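Local coordinates for single-stranded DNA-binding protein (Thermoanaerobacter tengcongensis, PDB 4GS3) that probably binds single-stranded DNA through an oligonucleotide/oligosaccharide-binding domain, the N-terminal part of the longer PriB primosome protein, which makes up this chain, at residues 32-37 against 56-61. Residues are numbered along the deposited sequence; the frame is centred on the assembly and turned at random.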
loop_
_atom_site.group_PDB
_atom_site.type_symbol
_atom_site.label_atom_id
_atom_site.label_comp_id
_atom_site.label_asym_id
_atom_site.label_seq_id
_atom_site.Cartn_x
_atom_site.Cartn_y
_atom_site.Cartn_z
ATOM N N GLY A 32 -2.929 -15.464 12.450
ATOM C CA GLY A 32 -3.148 -16.128 11.182
ATOM C C GLY A 32 -3.457 -15.229 9.988
ATOM O O GLY A 32 -3.291 -15.684 8.849
ATOM N N GLU A 33 -3.888 -14.002 10.192
ATOM C CA GLU A 33 -4.050 -13.037 9.089
ATOM C C GLU A 33 -2.707 -12.604 8.540
ATOM O O GLU A 33 -1.832 -12.168 9.262
ATOM C CB GLU A 33 -4.873 -11.836 9.639
ATOM C CG GLU A 33 -5.210 -10.805 8.545
ATOM C CD GLU A 33 -6.043 -9.632 8.985
ATOM O OE1 GLU A 33 -6.434 -9.512 10.193
ATOM O OE2 GLU A 33 -6.431 -8.742 8.195
ATOM N N LYS A 34 -2.503 -12.665 7.241
ATOM C CA LYS A 34 -1.241 -12.366 6.563
ATOM C C LYS A 34 -1.238 -10.897 6.101
ATOM O O LYS A 34 -2.200 -10.424 5.484
ATOM C CB LYS A 34 -1.023 -13.270 5.366
ATOM C CG LYS A 34 -1.005 -14.769 5.666
ATOM C CD LYS A 34 -1.043 -15.568 4.358
ATOM C CE LYS A 34 -0.522 -16.999 4.495
ATOM N NZ LYS A 34 -1.484 -17.856 5.251
ATOM N N PHE A 35 -0.159 -10.195 6.397
ATOM C CA PHE A 35 0.090 -8.848 5.992
ATOM C C PHE A 35 1.326 -8.799 5.079
ATOM O O PHE A 35 2.308 -9.525 5.257
ATOM C CB PHE A 35 0.241 -7.891 7.196
ATOM C CG PHE A 35 -1.074 -7.698 7.932
ATOM C CD1 PHE A 35 -1.477 -8.671 8.851
ATOM C CD2 PHE A 35 -1.868 -6.593 7.682
ATOM C CE1 PHE A 35 -2.668 -8.506 9.520
ATOM C CE2 PHE A 35 -3.059 -6.465 8.364
ATOM C CZ PHE A 35 -3.470 -7.422 9.255
ATOM N N PHE A 36 1.233 -7.858 4.147
ATOM C CA PHE A 36 2.254 -7.639 3.151
ATOM C C PHE A 36 2.618 -6.147 3.098
ATOM O O PHE A 36 1.745 -5.300 3.281
ATOM C CB PHE A 36 1.762 -8.042 1.794
ATOM C CG PHE A 36 1.435 -9.520 1.714
ATOM C CD1 PHE A 36 0.208 -9.965 2.185
ATOM C CD2 PHE A 36 2.337 -10.400 1.231
ATOM C CE1 PHE A 36 -0.099 -11.300 2.149
ATOM C CE2 PHE A 36 2.013 -11.764 1.152
ATOM C CZ PHE A 36 0.808 -12.194 1.617
ATOM N N ASN A 37 3.861 -5.870 2.829
ATOM C CA ASN A 37 4.338 -4.525 2.593
ATOM C C ASN A 37 4.752 -4.377 1.140
ATOM O O ASN A 37 5.262 -5.328 0.537
ATOM C CB ASN A 37 5.615 -4.297 3.436
ATOM C CG ASN A 37 5.386 -4.261 4.917
ATOM O OD1 ASN A 37 4.435 -3.680 5.429
ATOM N ND2 ASN A 37 6.294 -4.875 5.648
ATOM N N ILE A 56 -0.751 -3.970 3.615
ATOM C CA ILE A 56 -2.060 -4.445 3.295
ATOM C C ILE A 56 -2.256 -5.863 3.774
ATOM O O ILE A 56 -1.377 -6.728 3.674
ATOM C CB ILE A 56 -2.264 -4.316 1.770
ATOM C CG1 ILE A 56 -3.712 -4.589 1.403
ATOM C CG2 ILE A 56 -1.304 -5.197 0.954
ATOM C CD1 ILE A 56 -4.092 -3.955 0.051
ATOM N N SER A 57 -3.463 -6.113 4.283
ATOM C CA SER A 57 -3.926 -7.435 4.650
ATOM C C SER A 57 -4.330 -8.221 3.412
ATOM O O SER A 57 -4.925 -7.679 2.500
ATOM C CB SER A 57 -5.170 -7.329 5.501
ATOM O OG SER A 57 -5.704 -8.623 5.715
ATOM N N ASN A 58 -4.053 -9.515 3.416
ATOM C CA ASN A 58 -4.534 -10.262 2.248
ATOM C C ASN A 58 -6.050 -10.395 2.280
ATOM O O ASN A 58 -6.555 -10.734 1.228
ATOM C CB ASN A 58 -3.908 -11.620 2.041
ATOM C CG ASN A 58 -4.263 -12.630 3.082
ATOM O OD1 ASN A 58 -4.705 -12.253 4.157
ATOM N ND2 ASN A 58 -4.061 -13.882 2.784
ATOM N N ARG A 59 -6.739 -10.018 3.317
ATOM C CA ARG A 59 -8.199 -9.890 3.209
ATOM C C ARG A 59 -8.624 -8.868 2.179
ATOM O O ARG A 59 -9.698 -8.962 1.656
ATOM C CB ARG A 59 -8.866 -9.436 4.508
ATOM C CG ARG A 59 -8.329 -9.983 5.780
ATOM C CD ARG A 59 -9.324 -10.044 6.911
ATOM N NE ARG A 59 -9.554 -11.459 7.013
ATOM C CZ ARG A 59 -10.624 -12.088 6.537
ATOM N NH1 ARG A 59 -10.657 -13.406 6.571
ATOM N NH2 ARG A 59 -11.621 -11.393 5.999
ATOM N N LEU A 60 -7.832 -7.831 1.947
ATOM C CA LEU A 60 -8.342 -6.752 1.102
ATOM C C LEU A 60 -8.137 -6.794 -0.377
ATOM O O LEU A 60 -8.593 -5.936 -1.143
ATOM C CB LEU A 60 -7.569 -5.466 1.482
ATOM C CG LEU A 60 -8.152 -4.767 2.673
ATOM C CD1 LEU A 60 -7.322 -3.494 2.867
ATOM C CD2 LEU A 60 -9.621 -4.384 2.580
ATOM N N PHE A 61 -7.296 -7.772 -0.715
ATOM C CA PHE A 61 -6.977 -7.781 -2.170
ATOM C C PHE A 61 -7.295 -9.173 -2.672
ATOM O O PHE A 61 -6.841 -9.570 -3.758
ATOM C CB PHE A 61 -5.580 -7.282 -2.463
ATOM C CG PHE A 61 -4.384 -8.091 -1.982
ATOM C CD1 PHE A 61 -3.809 -7.899 -0.726
ATOM C CD2 PHE A 61 -3.834 -9.064 -2.815
ATOM C CE1 PHE A 61 -2.712 -8.621 -0.299
ATOM C CE2 PHE A 61 -2.743 -9.796 -2.383
ATOM C CZ PHE A 61 -2.216 -9.623 -1.121
#
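Glu33 reaches across to Ser57 on the neighbouring strand. Its CG stands anti to the backbone N (chi1 -175°) and the chain runs on extended, which carries OE2 to 2.6 Å from Ser57 OG. The serine hydroxyl donates to the anti lone pair of OE2, and the same OG accepts from Arg59 N at 3.0 Å, which makes an ST turn at Ser57. Arg59 lays its CG and CD beside this carboxylate oxygen, crossing the glutamate chain at about a right angle; Arg59 NE stays 4.3 Å from Glu33 OE2, opposite charges that are near each other but beyond a salt bridge, and that would probably attract only weakly. An alanine in place of Glu33 would probably leave the Ser57 hydroxyl without this acceptor and Arg59 without a nearby opposite charge.

Strands 33-43 and 49-57 form an antiparallel hairpin within the OB fold. Phe36 and Ile56 form a hydrogen-bonded pair, joined in both directions, while Asn58 N prolongs the pattern to Lys34 O at 2.9 Å. In the adjoining non-hydrogen-bonded pair, Phe35 with Ser57, the Phe35 ring meets Ser57 obliquely, Phe35 CE2 lying 3.7 Å from Ser57 CB.

On the face bearing Phe36 and Ile56, Phe61 turns its edge toward the Phe36 ring in an offset edge-to-face stack, centroids 5.8 Å apart and planes at 79°. Asn58 CB approaches Phe36 CE1 to 3.8 Å, and Ile56 O lies in the plane of that ring, at its edge. Leu24 touches Phe36, Ile56 and Phe61 alike.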